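Local coordinates for protein spermidine synthase (Corynebacterium glutamicum ATCC 13032, PDB 3GJY) that probably catalyses the transfer of an aminopropyl group from decarboxylated S-adenosylmethionine to putrescine, yielding spermidine for polyamine biosynthesis, at residues Ser56-Gly61 / Met103-Ala108; Arg79-Ala84 / Gly193-Ala198; His185-Leu190 / Glu218-Val223. One frame throughout, in Å; residues are numbered along the deposited sequence.

Contact 1. Residues Ser56-Gly61 / Met103-Ala108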
ATOM      1  N   SER A  56       5.682  10.358  -4.432  1.00 15.29           N
ATOM      2  CA  SER A  56       6.493   9.269  -4.966  1.00 14.35           C
ATOM      3  C   SER A  56       7.843   9.794  -5.465  1.00 14.20           C
ATOM      4  O   SER A  56       8.027  11.008  -5.626  1.00 14.76           O
ATOM      5  CB  SER A  56       5.774   8.508  -6.087  1.00 14.46           C
ATOM      6  OG  SER A  56       6.521   7.339  -6.350  1.00 14.14           O
ATOM      7  N   HIS A  57       8.791   8.883  -5.670  1.00 14.80           N
ATOM      8  CA  HIS A  57      10.062   9.220  -6.275  1.00 14.53           C
ATOM      9  C   HIS A  57      10.445   8.104  -7.207  1.00 13.83           C
ATOM     10  O   HIS A  57      10.304   6.934  -6.836  1.00 14.24           O
ATOM     11  CB  HIS A  57      11.134   9.452  -5.205  1.00 14.73           C
ATOM     12  CG  HIS A  57      12.441   9.837  -5.792  1.00 14.95           C
ATOM     13  ND1 HIS A  57      13.319   8.902  -6.301  1.00 16.66           N
ATOM     14  CD2 HIS A  57      12.993  11.050  -6.030  1.00 17.35           C
ATOM     15  CE1 HIS A  57      14.351   9.528  -6.833  1.00 18.99           C
ATOM     16  NE2 HIS A  57      14.188  10.823  -6.658  1.00 17.00           N
ATOM     17  N   ILE A  58      10.881   8.459  -8.419  1.00 13.47           N
ATOM     18  CA  ILE A  58      11.272   7.453  -9.412  1.00 13.81           C
ATOM     19  C   ILE A  58      12.605   7.827 -10.044  1.00 13.53           C
ATOM     20  O   ILE A  58      12.990   9.014 -10.074  1.00 14.62           O
ATOM     21  CB  ILE A  58      10.227   7.277 -10.512  1.00 13.39           C
ATOM     22  CG1 ILE A  58       9.979   8.585 -11.281  1.00 14.48           C
ATOM     23  CG2 ILE A  58       8.916   6.758  -9.898  1.00 14.65           C
ATOM     24  CD1 ILE A  58       8.955   8.453 -12.436  1.00 16.65           C
ATOM     25  N   VAL A  59      13.315   6.811 -10.515  1.00 13.72           N
ATOM     26  CA  VAL A  59      14.455   7.031 -11.398  1.00 14.33           C
ATOM     27  C   VAL A  59      14.077   6.338 -12.697  1.00 13.87           C
ATOM     28  O   VAL A  59      13.815   5.120 -12.720  1.00 14.05           O
ATOM     29  CB  VAL A  59      15.735   6.427 -10.808  1.00 14.79           C
ATOM     30  CG1 VAL A  59      16.882   6.601 -11.819  1.00 17.63           C
ATOM     31  CG2 VAL A  59      16.091   7.065  -9.435  1.00 15.88           C
ATOM     32  N   LEU A  60      14.038   7.099 -13.782  1.00 14.12           N
ATOM     33  CA  LEU A  60      13.612   6.519 -15.065  1.00 14.70           C
ATOM     34  C   LEU A  60      14.557   5.371 -15.452  1.00 14.83           C
ATOM     35  O   LEU A  60      15.792   5.454 -15.285  1.00 16.31           O
ATOM     36  CB  LEU A  60      13.617   7.593 -16.165  1.00 15.04           C
ATOM     37  CG  LEU A  60      12.837   8.875 -15.856  1.00 15.85           C
ATOM     38  CD1 LEU A  60      12.923   9.845 -17.060  1.00 18.75           C
ATOM     39  CD2 LEU A  60      11.340   8.578 -15.541  1.00 17.48           C
ATOM     40  N   GLY A  61      13.980   4.281 -15.933  1.00 14.28           N
ATOM     41  CA  GLY A  61      14.755   3.120 -16.349  1.00 14.84           C
ATOM     42  C   GLY A  61      15.167   2.191 -15.217  1.00 15.67           C
ATOM     43  O   GLY A  61      15.759   1.131 -15.481  1.00 16.87           O
HETATM   44  N   MSE A 103       4.510   1.790  -6.964  1.00 12.66           N
HETATM   45  CA  MSE A 103       4.493   0.441  -6.413  0.50 12.20           C
HETATM   46  C   MSE A 103       4.112  -0.604  -7.493  1.00 12.38           C
HETATM   47  O   MSE A 103       4.684  -1.689  -7.567  1.00 13.26           O
HETATM   48  CB  MSE A 103       3.496   0.397  -5.242  0.50 12.90           C
HETATM   49  CG  MSE A 103       3.705  -0.722  -4.270  0.50 13.85           C
HETATM   50 SE   MSE A 103       5.096  -0.420  -2.864  0.40 14.13          SE
HETATM   51  CE  MSE A 103       6.684  -1.092  -3.832  0.50 14.37           C
ATOM     52  N   ALA A 104       3.106  -0.278  -8.314  1.00 11.32           N
ATOM     53  CA  ALA A 104       2.699  -1.150  -9.422  1.00 11.08           C
ATOM     54  C   ALA A 104       3.861  -1.412 -10.388  1.00 11.11           C
ATOM     55  O   ALA A 104       4.111  -2.552 -10.828  1.00 11.34           O
ATOM     56  CB  ALA A 104       1.454  -0.588 -10.153  1.00 11.75           C
ATOM     57  N   ARG A 105       4.559  -0.329 -10.723  1.00 10.25           N
ATOM     58  CA  ARG A 105       5.745  -0.376 -11.595  1.00 11.43           C
ATOM     59  C   ARG A 105       6.845  -1.273 -10.995  1.00 10.83           C
ATOM     60  O   ARG A 105       7.522  -2.042 -11.700  1.00 11.84           O
ATOM     61  CB  ARG A 105       6.222   1.068 -11.780  1.00 11.83           C
ATOM     62  CG  ARG A 105       7.561   1.270 -12.514  1.00 11.32           C
ATOM     63  CD  ARG A 105       7.795   2.771 -12.622  1.00 11.41           C
ATOM     64  NE  ARG A 105       9.093   3.152 -13.186  1.00 12.17           N
ATOM     65  CZ  ARG A 105      10.130   3.585 -12.478  1.00 11.98           C
ATOM     66  NH1 ARG A 105      10.099   3.612 -11.143  1.00 12.68           N
ATOM     67  NH2 ARG A 105      11.195   4.011 -13.132  1.00 12.77           N
ATOM     68  N   TYR A 106       7.017  -1.169  -9.674  1.00 10.74           N
ATOM     69  CA  TYR A 106       7.996  -1.988  -8.972  1.00 10.80           C
ATOM     70  C   TYR A 106       7.656  -3.478  -9.085  1.00 11.66           C
ATOM     71  O   TYR A 106       8.487  -4.303  -9.502  1.00 11.75           O
ATOM     72  CB  TYR A 106       8.016  -1.547  -7.495  1.00 12.03           C
ATOM     73  CG  TYR A 106       8.920  -2.392  -6.649  1.00 11.23           C
ATOM     74  CD1 TYR A 106      10.282  -2.084  -6.519  1.00 12.69           C
ATOM     75  CD2 TYR A 106       8.437  -3.507  -5.986  1.00 11.48           C
ATOM     76  CE1 TYR A 106      11.126  -2.874  -5.747  1.00 14.04           C
ATOM     77  CE2 TYR A 106       9.275  -4.333  -5.229  1.00 13.56           C
ATOM     78  CZ  TYR A 106      10.627  -4.009  -5.122  1.00 14.07           C
ATOM     79  OH  TYR A 106      11.449  -4.810  -4.366  1.00 16.63           O
ATOM     80  N   PHE A 107       6.411  -3.828  -8.706  1.00 11.14           N
ATOM     81  CA  PHE A 107       6.025  -5.235  -8.749  1.00 11.09           C
ATOM     82  C   PHE A 107       5.993  -5.775 -10.160  1.00 11.89           C
ATOM     83  O   PHE A 107       6.260  -6.957 -10.383  1.00 11.64           O
ATOM     84  CB  PHE A 107       4.689  -5.498  -8.037  1.00 11.94           C
ATOM     85  CG  PHE A 107       4.803  -5.439  -6.543  1.00 10.95           C
ATOM     86  CD1 PHE A 107       5.511  -6.397  -5.864  1.00 12.63           C
ATOM     87  CD2 PHE A 107       4.298  -4.361  -5.844  1.00 14.06           C
ATOM     88  CE1 PHE A 107       5.643  -6.328  -4.468  1.00 13.71           C
ATOM     89  CE2 PHE A 107       4.453  -4.267  -4.453  1.00 14.24           C
ATOM     90  CZ  PHE A 107       5.130  -5.265  -3.770  1.00 12.40           C
ATOM     91  N   ALA A 108       5.640  -4.922 -11.116  1.00 11.40           N
ATOM     92  CA  ALA A 108       5.636  -5.367 -12.524  1.00 11.71           C
ATOM     93  C   ALA A 108       7.052  -5.771 -12.983  1.00 11.63           C
ATOM     94  O   ALA A 108       7.215  -6.692 -13.807  1.00 12.43           O
ATOM     95  CB  ALA A 108       5.067  -4.314 -13.431  1.00 11.65           C
TER
HETATM   96  O   HOH W   1      12.549   4.192  -9.679  1.00 13.94           O
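Arg-105 reaches from helix 102-110 of the Rossmann-like domain to Ile-58, Val-59 and the turn beyond them, at the outermost strand of the small N-terminal antiparallel sheet, and forms one of the ties between the two domains. The helix follows strand 92-96, the first of the mixed sheet in chain order, and at its start Met-103, modelled as selenomethionine, and Ala-104 pack on His-95 of that strand.

Arg-105 leaves in another direction. Its chain is extended from CG to NE, with CG anti to the backbone N (chi1 173°), which carries the guanidinium clear of the helix. Arg-105 NH2 donates to Val-59 O at 2.9 Å, the hydrogen bond bending to 147°. The oxygen lies in the guanidinium plane, but seen from the carbonyl the donor sits well above the peptide plane. Arg-105 NH1 gives a hydrogen to water 1 at 2.9 Å, and that water also accepts from Val-59 N at 2.9 Å, so Val-59 is tied to the guanidinium directly through O and by way of the water from N. Ile-58 crosses the arginine at about a right angle, Ile-58 CG2 lying 3.6 Å from Arg-105 NH1.

Next along the helix, Tyr-106 and Phe-107 turn to helix 69-85 instead. The turn after the strand is fixed together with the arginine by Asp-134, whose OD2 takes both a salt bridge from Arg-105 NH2 and a hydrogen bond from Gly-61 N.

Contact 2. Residues Arg79-Ala84 / Gly193-Ala198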
ATOM      1  N   ARG A  79       6.881  -9.204  -1.006  1.00 12.48           N
ATOM      2  CA  ARG A  79       7.717 -10.175  -1.759  1.00 13.12           C
ATOM      3  C   ARG A  79       7.965 -11.414  -0.915  1.00 13.05           C
ATOM      4  O   ARG A  79       7.940 -12.542  -1.431  1.00 13.93           O
ATOM      5  CB  ARG A  79       9.060  -9.582  -2.195  1.00 13.30           C
ATOM      6  CG  ARG A  79       8.920  -8.585  -3.360  1.00 15.23           C
ATOM      7  CD  ARG A  79      10.260  -7.971  -3.668  1.00 17.29           C
ATOM      8  NE  ARG A  79      11.219  -8.945  -4.168  1.00 21.14           N
ATOM      9  CZ  ARG A  79      12.428  -8.605  -4.600  1.00 25.44           C
ATOM     10  NH1 ARG A  79      12.810  -7.327  -4.563  1.00 26.82           N
ATOM     11  NH2 ARG A  79      13.261  -9.538  -5.049  1.00 28.07           N
ATOM     12  N   ALA A  80       8.202 -11.230   0.387  1.00 13.59           N
ATOM     13  CA  ALA A  80       8.429 -12.412   1.243  1.00 14.03           C
ATOM     14  C   ALA A  80       7.212 -13.363   1.189  1.00 14.12           C
ATOM     15  O   ALA A  80       7.354 -14.588   1.094  1.00 15.57           O
ATOM     16  CB  ALA A  80       8.758 -11.991   2.685  1.00 14.78           C
ATOM     17  N   PHE A  81       6.026 -12.777   1.246  1.00 13.03           N
ATOM     18  CA  PHE A  81       4.812 -13.546   1.228  1.00 12.40           C
ATOM     19  C   PHE A  81       4.586 -14.193  -0.145  1.00 12.20           C
ATOM     20  O   PHE A  81       4.299 -15.394  -0.235  1.00 13.26           O
ATOM     21  CB  PHE A  81       3.634 -12.629   1.565  1.00 12.47           C
ATOM     22  CG  PHE A  81       2.317 -13.365   1.698  1.00 12.80           C
ATOM     23  CD1 PHE A  81       1.845 -13.732   2.954  1.00 13.45           C
ATOM     24  CD2 PHE A  81       1.576 -13.728   0.586  1.00 13.74           C
ATOM     25  CE1 PHE A  81       0.626 -14.395   3.104  1.00 14.54           C
ATOM     26  CE2 PHE A  81       0.367 -14.426   0.733  1.00 14.04           C
ATOM     27  CZ  PHE A  81      -0.081 -14.756   2.002  1.00 14.92           C
ATOM     28  N   ILE A  82       4.674 -13.401  -1.216  1.00 12.11           N
ATOM     29  CA  ILE A  82       4.437 -13.911  -2.562  1.00 12.97           C
ATOM     30  C   ILE A  82       5.436 -15.033  -2.866  1.00 12.57           C
ATOM     31  O   ILE A  82       5.076 -16.070  -3.428  1.00 14.06           O
ATOM     32  CB  ILE A  82       4.572 -12.760  -3.605  1.00 12.38           C
ATOM     33  CG1 ILE A  82       3.428 -11.737  -3.442  1.00 12.47           C
ATOM     34  CG2 ILE A  82       4.635 -13.300  -5.055  1.00 14.21           C
ATOM     35  CD1 ILE A  82       3.733 -10.392  -4.079  1.00 13.74           C
ATOM     36  N   ASP A  83       6.696 -14.804  -2.530  1.00 13.19           N
ATOM     37  CA  ASP A  83       7.722 -15.802  -2.830  1.00 13.93           C
ATOM     38  C   ASP A  83       7.462 -17.119  -2.112  1.00 14.64           C
ATOM     39  O   ASP A  83       7.736 -18.191  -2.655  1.00 16.60           O
ATOM     40  CB  ASP A  83       9.111 -15.268  -2.490  1.00 14.95           C
ATOM     41  CG  ASP A  83       9.543 -14.138  -3.413  1.00 16.13           C
ATOM     42  OD1 ASP A  83       8.895 -13.903  -4.474  1.00 15.45           O
ATOM     43  OD2 ASP A  83      10.542 -13.490  -3.053  1.00 18.65           O
ATOM     44  N   ALA A  84       6.979 -17.041  -0.886  1.00 14.47           N
ATOM     45  CA  ALA A  84       6.708 -18.248  -0.107  1.00 14.95           C
ATOM     46  C   ALA A  84       5.419 -18.958  -0.475  1.00 15.24           C
ATOM     47  O   ALA A  84       5.360 -20.188  -0.352  1.00 17.82           O
ATOM     48  CB  ALA A  84       6.693 -17.907   1.360  1.00 16.51           C
ATOM     49  N   GLY A 193      -6.332 -17.543   0.873  1.00 13.96           N
ATOM     50  CA  GLY A 193      -4.986 -17.388   1.390  1.00 13.93           C
ATOM     51  C   GLY A 193      -4.229 -16.190   0.871  1.00 12.88           C
ATOM     52  O   GLY A 193      -3.068 -16.029   1.245  1.00 14.41           O
ATOM     53  N   GLY A 194      -4.872 -15.327   0.062  1.00 13.22           N
ATOM     54  CA  GLY A 194      -4.172 -14.176  -0.530  1.00 12.59           C
ATOM     55  C   GLY A 194      -3.803 -13.126   0.505  1.00 11.94           C
ATOM     56  O   GLY A 194      -4.125 -13.255   1.679  1.00 12.24           O
ATOM     57  N   LEU A 195      -3.140 -12.069   0.050  1.00 10.96           N
ATOM     58  CA  LEU A 195      -2.567 -11.071   0.939  1.00 10.27           C
ATOM     59  C   LEU A 195      -3.231  -9.722   0.804  1.00 10.03           C
ATOM     60  O   LEU A 195      -3.359  -9.213  -0.296  1.00 11.22           O
ATOM     61  CB  LEU A 195      -1.070 -10.934   0.680  1.00 11.37           C
ATOM     62  CG  LEU A 195      -0.294  -9.849   1.428  1.00 11.63           C
ATOM     63  CD1 LEU A 195      -0.252 -10.228   2.898  1.00 13.10           C
ATOM     64  CD2 LEU A 195       1.147  -9.745   0.841  1.00 14.65           C
ATOM     65  N   TYR A 196      -3.595  -9.135   1.945  1.00 10.82           N
ATOM     66  CA  TYR A 196      -3.952  -7.727   2.051  1.00 10.68           C
ATOM     67  C   TYR A 196      -2.803  -6.983   2.744  1.00 11.28           C
ATOM     68  O   TYR A 196      -2.365  -7.376   3.819  1.00 12.51           O
ATOM     69  CB  TYR A 196      -5.278  -7.591   2.842  1.00 11.02           C
ATOM     70  CG  TYR A 196      -5.627  -6.158   3.187  1.00 10.91           C
ATOM     71  CD1 TYR A 196      -6.452  -5.397   2.360  1.00 11.34           C
ATOM     72  CD2 TYR A 196      -5.114  -5.573   4.339  1.00 12.27           C
ATOM     73  CE1 TYR A 196      -6.779  -4.092   2.676  1.00 11.17           C
ATOM     74  CE2 TYR A 196      -5.425  -4.246   4.678  1.00 12.48           C
ATOM     75  CZ  TYR A 196      -6.273  -3.506   3.828  1.00 10.97           C
ATOM     76  OH  TYR A 196      -6.603  -2.204   4.109  1.00 12.09           O
ATOM     77  N   VAL A 197      -2.372  -5.874   2.150  1.00 11.43           N
ATOM     78  CA  VAL A 197      -1.272  -5.039   2.688  0.50 12.27           C
ATOM     79  C   VAL A 197      -1.721  -3.591   2.623  1.00 12.63           C
ATOM     80  O   VAL A 197      -2.139  -3.145   1.550  1.00 13.86           O
ATOM     81  CB  VAL A 197       0.003  -5.098   1.803  0.50 12.73           C
ATOM     82  CG1 VAL A 197       1.090  -4.179   2.357  0.50 13.81           C
ATOM     83  CG2 VAL A 197       0.514  -6.496   1.662  0.50 12.92           C
ATOM     84  N   ALA A 198      -1.596  -2.849   3.711  1.00 11.34           N
ATOM     85  CA  ALA A 198      -1.980  -1.443   3.717  1.00 11.55           C
ATOM     86  C   ALA A 198      -0.916  -0.543   4.291  1.00 11.95           C
ATOM     87  O   ALA A 198      -0.318  -0.836   5.334  1.00 12.72           O
ATOM     88  CB  ALA A 198      -3.301  -1.229   4.498  1.00 13.86           C
TER
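Phe-81 on helix 69-85 sits across from Leu-195 on strand 194-202, their CA atoms 7.8 Å apart, where the helix packs on one face of the mixed Rossmann-like sheet near the start of the strand. The order of that sheet, with its antiparallel strand 238-245 next to 194-202, is that of the class I methyltransferase fold, which spermidine synthases share.

The two side chains slide past each other in opposite directions. A chi1 of -175° swings the ring of Phe-81 toward the strand, its CZ end reaching the corner at Gly-193. Leu-195 then lies against one broad face of it: Leu-195 CB stands 4.0 Å from the centroid of the Phe-81 ring, 21° off the normal, a CH-pi contact displaced toward the CD2-CE2 edge. The leucine branches run back toward the root of the phenylalanine, with Leu-195 CD2 3.9 Å from Phe-81 CB, while Leu-195 CD1 lies 4.1 Å from Phe-81 CD1 on the ring.

At the far end of the ring the contact changes character. Gly-193 O meets Phe-81 CZ at 3.3 Å, edge-on and near the ring plane. This glycine turns the chain with a positive phi, and its carbonyl also accepts a hydrogen bond from Thr-247 OG1. His-85, one turn further along the helix, makes an edge-to-face pair with Phe-81.

No hydrogen bond joins helix and strand here. The ring offers its electron-rich face to aliphatic C-H groups and its slightly positive rim to a carbonyl oxygen, so apolar packing and weak electrostatics together probably set how the ring lies.

Contact 3. Residues His185-Leu190 / Glu218-Val223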
ATOM      1  N   HIS A 185     -15.037  -6.927   2.007  1.00 10.72           N
ATOM      2  CA  HIS A 185     -14.997  -6.868   0.551  1.00 10.36           C
ATOM      3  C   HIS A 185     -13.637  -7.334   0.013  1.00 11.49           C
ATOM      4  O   HIS A 185     -13.573  -8.104  -0.952  1.00 11.04           O
ATOM      5  CB  HIS A 185     -15.332  -5.475   0.055  1.00 10.97           C
ATOM      6  CG  HIS A 185     -16.775  -5.131   0.201  1.00 12.77           C
ATOM      7  ND1 HIS A 185     -17.248  -4.019   0.871  1.00 15.21           N
ATOM      8  CD2 HIS A 185     -17.864  -5.825  -0.196  1.00 11.50           C
ATOM      9  CE1 HIS A 185     -18.579  -4.012   0.798  1.00 11.38           C
ATOM     10  NE2 HIS A 185     -18.964  -5.098   0.165  1.00 17.32           N
ATOM     11  N   CYS A 186     -12.571  -6.859   0.648  1.00 11.01           N
ATOM     12  CA  CYS A 186     -11.208  -7.282   0.271  1.00 10.41           C
ATOM     13  C   CYS A 186     -11.020  -8.775   0.425  1.00 11.05           C
ATOM     14  O   CYS A 186     -10.481  -9.420  -0.467  1.00 11.76           O
ATOM     15  CB  CYS A 186     -10.159  -6.511   1.086  1.00 10.93           C
ATOM     16  SG  CYS A 186     -10.060  -4.773   0.665  1.00 12.50           S
ATOM     17  N   HIS A 187     -11.526  -9.331   1.528  1.00 11.81           N
ATOM     18  CA  HIS A 187     -11.406 -10.770   1.750  1.00 11.81           C
ATOM     19  C   HIS A 187     -12.130 -11.595   0.673  1.00 10.93           C
ATOM     20  O   HIS A 187     -11.587 -12.560   0.133  1.00 12.65           O
ATOM     21  CB  HIS A 187     -11.879 -11.123   3.159  1.00 10.45           C
ATOM     22  CG  HIS A 187     -11.643 -12.547   3.517  1.00 12.56           C
ATOM     23  ND1 HIS A 187     -12.484 -13.568   3.147  1.00 14.32           N
ATOM     24  CD2 HIS A 187     -10.612 -13.120   4.177  1.00 12.94           C
ATOM     25  CE1 HIS A 187     -11.984 -14.716   3.568  1.00 14.54           C
ATOM     26  NE2 HIS A 187     -10.851 -14.474   4.199  1.00 13.69           N
ATOM     27  N   ARG A 188     -13.357 -11.178   0.319  1.00 10.59           N
ATOM     28  CA  ARG A 188     -14.056 -11.849  -0.747  1.00 11.34           C
ATOM     29  C   ARG A 188     -13.268 -11.808  -2.053  1.00 11.01           C
ATOM     30  O   ARG A 188     -13.181 -12.813  -2.763  1.00 12.12           O
ATOM     31  CB  ARG A 188     -15.422 -11.212  -0.973  1.00 11.81           C
ATOM     32  CG  ARG A 188     -16.239 -11.928  -2.086  1.00 11.46           C
ATOM     33  CD  ARG A 188     -17.625 -11.254  -2.262  1.00 10.95           C
ATOM     34  NE  ARG A 188     -17.445  -9.912  -2.793  1.00 12.01           N
ATOM     35  CZ  ARG A 188     -17.590  -8.777  -2.111  1.00 11.76           C
ATOM     36  NH1 ARG A 188     -18.052  -8.758  -0.860  1.00 11.68           N
ATOM     37  NH2 ARG A 188     -17.291  -7.620  -2.703  1.00 12.80           N
ATOM     38  N   GLY A 189     -12.710 -10.645  -2.392  1.00 10.40           N
ATOM     39  CA  GLY A 189     -11.991 -10.547  -3.672  1.00 11.39           C
ATOM     40  C   GLY A 189     -10.710 -11.354  -3.716  1.00 10.74           C
ATOM     41  O   GLY A 189     -10.279 -11.708  -4.795  1.00 11.79           O
ATOM     42  N   LEU A 190     -10.057 -11.588  -2.572  1.00 12.00           N
ATOM     43  CA  LEU A 190      -8.789 -12.309  -2.570  1.00 11.30           C
ATOM     44  C   LEU A 190      -8.959 -13.788  -2.863  1.00 12.07           C
ATOM     45  O   LEU A 190      -9.891 -14.447  -2.342  1.00 13.65           O
ATOM     46  CB  LEU A 190      -8.092 -12.136  -1.217  1.00 11.64           C
ATOM     47  CG  LEU A 190      -7.434 -10.764  -1.042  1.00 11.63           C
ATOM     48  CD1 LEU A 190      -7.046 -10.571   0.438  1.00 13.82           C
ATOM     49  CD2 LEU A 190      -6.215 -10.570  -1.969  1.00 12.95           C
ATOM     50  N   GLU A 218     -11.088  -9.445  12.649  1.00 18.53           N
ATOM     51  CA  GLU A 218     -12.410 -10.077  12.521  1.00 19.33           C
ATOM     52  C   GLU A 218     -12.588 -10.785  11.183  1.00 17.69           C
ATOM     53  O   GLU A 218     -13.509 -11.584  10.995  1.00 20.22           O
ATOM     54  CB  GLU A 218     -13.516  -9.012  12.601  1.00 20.86           C
ATOM     55  CG  GLU A 218     -13.748  -8.373  13.888  1.00 24.62           C
ATOM     56  CD  GLU A 218     -15.076  -7.606  13.874  1.00 25.23           C
ATOM     57  OE1 GLU A 218     -16.014  -7.954  13.103  1.00 29.75           O
ATOM     58  OE2 GLU A 218     -15.149  -6.646  14.627  1.00 30.68           O
ATOM     59  N   VAL A 219     -11.765 -10.416  10.202  1.00 15.86           N
ATOM     60  CA  VAL A 219     -11.954 -10.830   8.824  1.00 15.25           C
ATOM     61  C   VAL A 219     -10.895 -11.850   8.353  1.00 15.26           C
ATOM     62  O   VAL A 219     -11.233 -12.827   7.644  1.00 17.34           O
ATOM     63  CB  VAL A 219     -11.944  -9.595   7.922  1.00 14.70           C
ATOM     64  CG1 VAL A 219     -12.041  -9.990   6.458  1.00 16.11           C
ATOM     65  CG2 VAL A 219     -13.119  -8.698   8.284  1.00 15.12           C
ATOM     66  N   PHE A 220      -9.627 -11.592   8.690  1.00 14.00           N
ATOM     67  CA  PHE A 220      -8.486 -12.444   8.310  1.00 14.70           C
ATOM     68  C   PHE A 220      -8.074 -13.281   9.506  1.00 14.23           C
ATOM     69  O   PHE A 220      -8.039 -12.785  10.627  1.00 15.76           O
ATOM     70  CB  PHE A 220      -7.294 -11.580   7.868  1.00 13.84           C
ATOM     71  CG  PHE A 220      -7.566 -10.783   6.601  1.00 13.89           C
ATOM     72  CD1 PHE A 220      -7.535 -11.400   5.368  1.00 11.89           C
ATOM     73  CD2 PHE A 220      -7.995  -9.452   6.677  1.00 14.45           C
ATOM     74  CE1 PHE A 220      -7.813 -10.685   4.193  1.00 13.93           C
ATOM     75  CE2 PHE A 220      -8.267  -8.715   5.505  1.00 15.57           C
ATOM     76  CZ  PHE A 220      -8.211  -9.355   4.258  1.00 13.59           C
ATOM     77  N   GLU A 221      -7.649 -14.515   9.256  1.00 14.29           N
ATOM     78  CA  GLU A 221      -7.191 -15.375  10.363  1.00 14.61           C
ATOM     79  C   GLU A 221      -5.854 -14.908  10.939  1.00 13.29           C
ATOM     80  O   GLU A 221      -5.555 -15.140  12.100  1.00 15.77           O
ATOM     81  CB  GLU A 221      -7.033 -16.829   9.883  1.00 15.72           C
ATOM     82  CG  GLU A 221      -8.346 -17.555   9.537  1.00 20.30           C
ATOM     83  CD  GLU A 221      -8.071 -18.959   8.981  1.00 26.90           C
ATOM     84  OE1 GLU A 221      -7.284 -19.712   9.617  1.00 30.77           O
ATOM     85  OE2 GLU A 221      -8.623 -19.309   7.915  1.00 31.84           O
ATOM     86  N   HIS A 222      -5.043 -14.229  10.134  1.00 12.96           N
ATOM     87  CA  HIS A 222      -3.664 -13.888  10.557  1.00 13.40           C
ATOM     88  C   HIS A 222      -3.334 -12.448  10.193  1.00 13.51           C
ATOM     89  O   HIS A 222      -3.847 -11.917   9.206  1.00 13.05           O
ATOM     90  CB  HIS A 222      -2.627 -14.850   9.950  1.00 14.63           C
ATOM     91  CG  HIS A 222      -2.916 -16.277  10.256  1.00 15.15           C
ATOM     92  ND1 HIS A 222      -2.784 -16.787  11.529  1.00 16.33           N
ATOM     93  CD2 HIS A 222      -3.420 -17.275   9.490  1.00 16.72           C
ATOM     94  CE1 HIS A 222      -3.166 -18.052  11.527  1.00 18.21           C
ATOM     95  NE2 HIS A 222      -3.557 -18.375  10.306  1.00 18.80           N
ATOM     96  N   VAL A 223      -2.481 -11.834  11.016  1.00 13.52           N
ATOM     97  CA  VAL A 223      -2.027 -10.442  10.804  1.00 13.59           C
ATOM     98  C   VAL A 223      -0.577 -10.304  11.187  1.00 13.54           C
ATOM     99  O   VAL A 223      -0.058 -11.073  11.996  1.00 14.88           O
ATOM    100  CB  VAL A 223      -2.862  -9.422  11.623  1.00 13.35           C
ATOM    101  CG1 VAL A 223      -4.292  -9.236  11.044  1.00 14.84           C
ATOM    102  CG2 VAL A 223      -2.938  -9.854  13.107  1.00 14.26           C
TER
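With chi1 at -173°, His-187 sends its imidazole off helix 180-189 toward Val-219, while Phe-220 keeps CG beside its own N (chi1 -65°) and turns its ring toward the histidine and Leu-190. Helix 180-189 is the connection of a beta-alpha-beta crossover between the parallel strands 160-165 and 194-202 of the Rossmann-like domain. The contact therefore joins two neighbouring helices of one layer, between the last turns of helix 180-189 and the end where helix 207-219 turns into strand 222-227.

Val-219 comes in first: Val-219 CG1 packs on His-187 CB at 3.5 Å, the two side chains sliding past each other. The carbonyl of the same residue lies near the imidazole, Val-219 O being 3.5 Å from His-187 CD2. Beyond Val-219, the imidazole of His-187 and the phenyl ring of Phe-220 meet obliquely, centroids 5.4 Å apart and planes at 59°. Their nearest atoms are His-187 CD2 and Phe-220 CE1, at 3.7 Å, and the phenyl carbon lies at the edge of the imidazole. Leu-190, the first residue to leave the helix, closes the inner end. It crosses Phe-220 at about a right angle and sets Leu-190 CD1 against the ring's edge, 3.8 Å from Phe-220 CE1.

The polar end of the histidine is held by Asp-246, whose OD2 pairs with His-187 NE2 while OD1 accepts from Glu-221 N, so one carboxylate clasps both segments. The direct touching is van der Waals contact, mostly between carbon atoms, and the polar link passes through a third residue; the nearby acidic group would be expected to favour a proton on NE2 and might raise the imidazole's affinity for a second.

Overall arrangement
Contacts 1 and 2 are buried and contact 3 only partly so, with His-187 and Val-219 reaching solvent. Contact 1 joins the small N-terminal sheet to the Rossmann-like domain, on the far side of the chain's centre from contact 3, about 27 Å away between centres. Contact 2 lies between them: Arg-79 probably bonds through NH1 to Tyr-106 OH of contact 1, and Tyr-196 packs on Phe-220 and Cys-186 of contact 3. Strand 194-202 is thus gripped from both faces, by helix 69-85 and by helix 180-189. Chemistry follows place: a charged, hydrated bridge between domains, a mainly apolar seam with one carbonyl at the ring edge, and aromatic packing with a polar rim toward the surface.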